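Local coordinates for protein F2 like fibronectin-binding protein (Streptococcus pneumoniae, PDB 5A0N) that probably serves as a surface adhesin whose N-terminal domain carries an internal thioester for covalent attachment to host molecules, at residues Q104-D107 with T108-L112. Numbering follows the deposited sequence.
Sequences QAWD and TFSRL
Ser110 places OG between its backbone N and carbonyl carbon (chi1 64°), which swings the hydroxyl back onto Trp106 O, while Trp106 holds CG anti to its own N and lays the indole over the same serine. Two donors thus grip Trp106 O: Ser110 N at 2.8 Å, the regular helical bond, and Ser110 OG at 2.7 Å, reaching the oxygen from opposite faces of its carbonyl plane. Ser110 CB meanwhile sits 4.0 Å from the centroid of the indole six-membered ring and almost on its normal, a CH-pi contact over the face. The serine is thus tied to Trp106 through backbone and side chain, and its OG is also hydrogen-bonded to Tyr190 OH.

The next i to i+4 pair is ionic. Arg111 brings NE to Asp107 OD1 at 2.9 Å, on its syn side but clearly out of the carboxylate plane. The salt bridge is bent, with an N-H...O angle of 135°; the carboxylate approaches the guanidinium edge, and the two planes stand 83° apart. NH1 bonds the carbonyl oxygens of Leu183 and Phe186, and the Phe186 ring adds a cation-pi contact.

These pairs belong to the first turns of helix 105-118, within the adhesin's helical insertion region. Trp106 meets Tyr195 of strand 193-200 edge-to-face, whereas Phe109 stacks on Tyr86 of helix 83-93 and touches Ile147 of helix 132-152, so this end of the helix faces the sheet through Trp106 and the two helices through Phe109.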
loop_
_atom_site.group_PDB
_atom_site.type_symbol
_atom_site.label_atom_id
_atom_site.label_comp_id
_atom_site.label_asym_id
_atom_site.label_seq_id
_atom_site.Cartn_x
_atom_site.Cartn_y
_atom_site.Cartn_z
ATOM N N GLN A 104 1.251 -16.537 6.771
ATOM C CA GLN A 104 1.159 -15.335 7.562
ATOM C C GLN A 104 0.948 -14.063 6.733
ATOM O O GLN A 104 0.781 -12.978 7.314
ATOM C CB GLN A 104 2.417 -15.168 8.422
ATOM C CG GLN A 104 2.610 -16.327 9.399
ATOM C CD GLN A 104 3.772 -16.131 10.380
ATOM O OE1 GLN A 104 4.669 -15.317 10.184
ATOM N NE2 GLN A 104 3.750 -16.880 11.462
ATOM N N ALA A 105 0.896 -14.186 5.408
ATOM C CA ALA A 105 0.875 -12.993 4.544
ATOM C C ALA A 105 -0.379 -12.143 4.747
ATOM O O ALA A 105 -0.314 -10.925 4.764
ATOM C CB ALA A 105 1.009 -13.386 3.069
ATOM N N TRP A 106 -1.533 -12.774 4.938
ATOM C CA TRP A 106 -2.742 -12.013 5.239
ATOM C C TRP A 106 -2.619 -11.281 6.561
ATOM O O TRP A 106 -3.008 -10.116 6.682
ATOM C CB TRP A 106 -3.944 -12.947 5.291
ATOM C CG TRP A 106 -5.205 -12.355 5.849
ATOM C CD1 TRP A 106 -5.816 -12.725 7.002
ATOM C CD2 TRP A 106 -6.024 -11.316 5.271
ATOM N NE1 TRP A 106 -6.967 -12.013 7.181
ATOM C CE2 TRP A 106 -7.133 -11.156 6.126
ATOM C CE3 TRP A 106 -5.932 -10.513 4.115
ATOM C CZ2 TRP A 106 -8.141 -10.256 5.864
ATOM C CZ3 TRP A 106 -6.940 -9.638 3.872
ATOM C CH2 TRP A 106 -8.035 -9.536 4.718
ATOM N N ASP A 107 -2.052 -11.946 7.566
ATOM C CA ASP A 107 -1.929 -11.348 8.889
ATOM C C ASP A 107 -1.086 -10.069 8.825
ATOM O O ASP A 107 -1.495 -9.012 9.311
ATOM C CB ASP A 107 -1.335 -12.346 9.895
ATOM C CG ASP A 107 -1.437 -11.863 11.329
ATOM O OD1 ASP A 107 -2.439 -11.228 11.699
ATOM O OD2 ASP A 107 -0.510 -12.112 12.123
ATOM N N THR A 108 0.071 -10.151 8.172
ATOM C CA THR A 108 0.925 -8.970 8.138
ATOM C C THR A 108 0.356 -7.848 7.269
ATOM O O THR A 108 0.390 -6.707 7.690
ATOM C CB THR A 108 2.391 -9.284 7.754
ATOM O OG1 THR A 108 2.448 -9.803 6.427
ATOM C CG2 THR A 108 3.003 -10.265 8.747
ATOM N N PHE A 109 -0.183 -8.184 6.100
ATOM C CA PHE A 109 -0.760 -7.148 5.253
ATOM C C PHE A 109 -1.958 -6.505 5.928
ATOM O O PHE A 109 -2.107 -5.284 5.956
ATOM C CB PHE A 109 -1.189 -7.684 3.872
ATOM C CG PHE A 109 -2.113 -6.732 3.190
ATOM C CD1 PHE A 109 -1.601 -5.560 2.641
ATOM C CD2 PHE A 109 -3.467 -6.914 3.205
ATOM C CE1 PHE A 109 -2.445 -4.578 2.160
ATOM C CE2 PHE A 109 -4.303 -5.956 2.689
ATOM C CZ PHE A 109 -3.789 -4.787 2.158
ATOM N N SER A 110 -2.855 -7.314 6.474
ATOM C CA SER A 110 -4.065 -6.755 7.045
ATOM C C SER A 110 -3.747 -5.924 8.281
ATOM O O SER A 110 -4.381 -4.883 8.513
ATOM C CB SER A 110 -5.104 -7.844 7.335
ATOM O OG SER A 110 -4.661 -8.762 8.323
ATOM N N ARG A 111 -2.765 -6.343 9.079
ATOM C CA ARG A 111 -2.323 -5.546 10.226
ATOM C C ARG A 111 -1.648 -4.226 9.813
ATOM O O ARG A 111 -1.961 -3.170 10.349
ATOM C CB ARG A 111 -1.364 -6.357 11.091
ATOM C CG ARG A 111 -2.078 -7.405 11.920
ATOM C CD ARG A 111 -1.110 -8.298 12.710
ATOM N NE ARG A 111 -1.851 -9.154 13.634
ATOM C CZ ARG A 111 -2.413 -8.700 14.738
ATOM N NH1 ARG A 111 -2.130 -7.501 15.236
ATOM N NH2 ARG A 111 -3.227 -9.481 15.405
ATOM N N LEU A 112 -0.722 -4.301 8.876
ATOM C CA LEU A 112 0.055 -3.131 8.519
ATOM C C LEU A 112 -0.838 -2.077 7.832
ATOM O O LEU A 112 -0.734 -0.886 8.133
ATOM C CB LEU A 112 1.230 -3.539 7.633
ATOM C CG LEU A 112 2.369 -4.243 8.389
ATOM C CD1 LEU A 112 3.272 -4.985 7.438
ATOM C CD2 LEU A 112 3.133 -3.253 9.240
#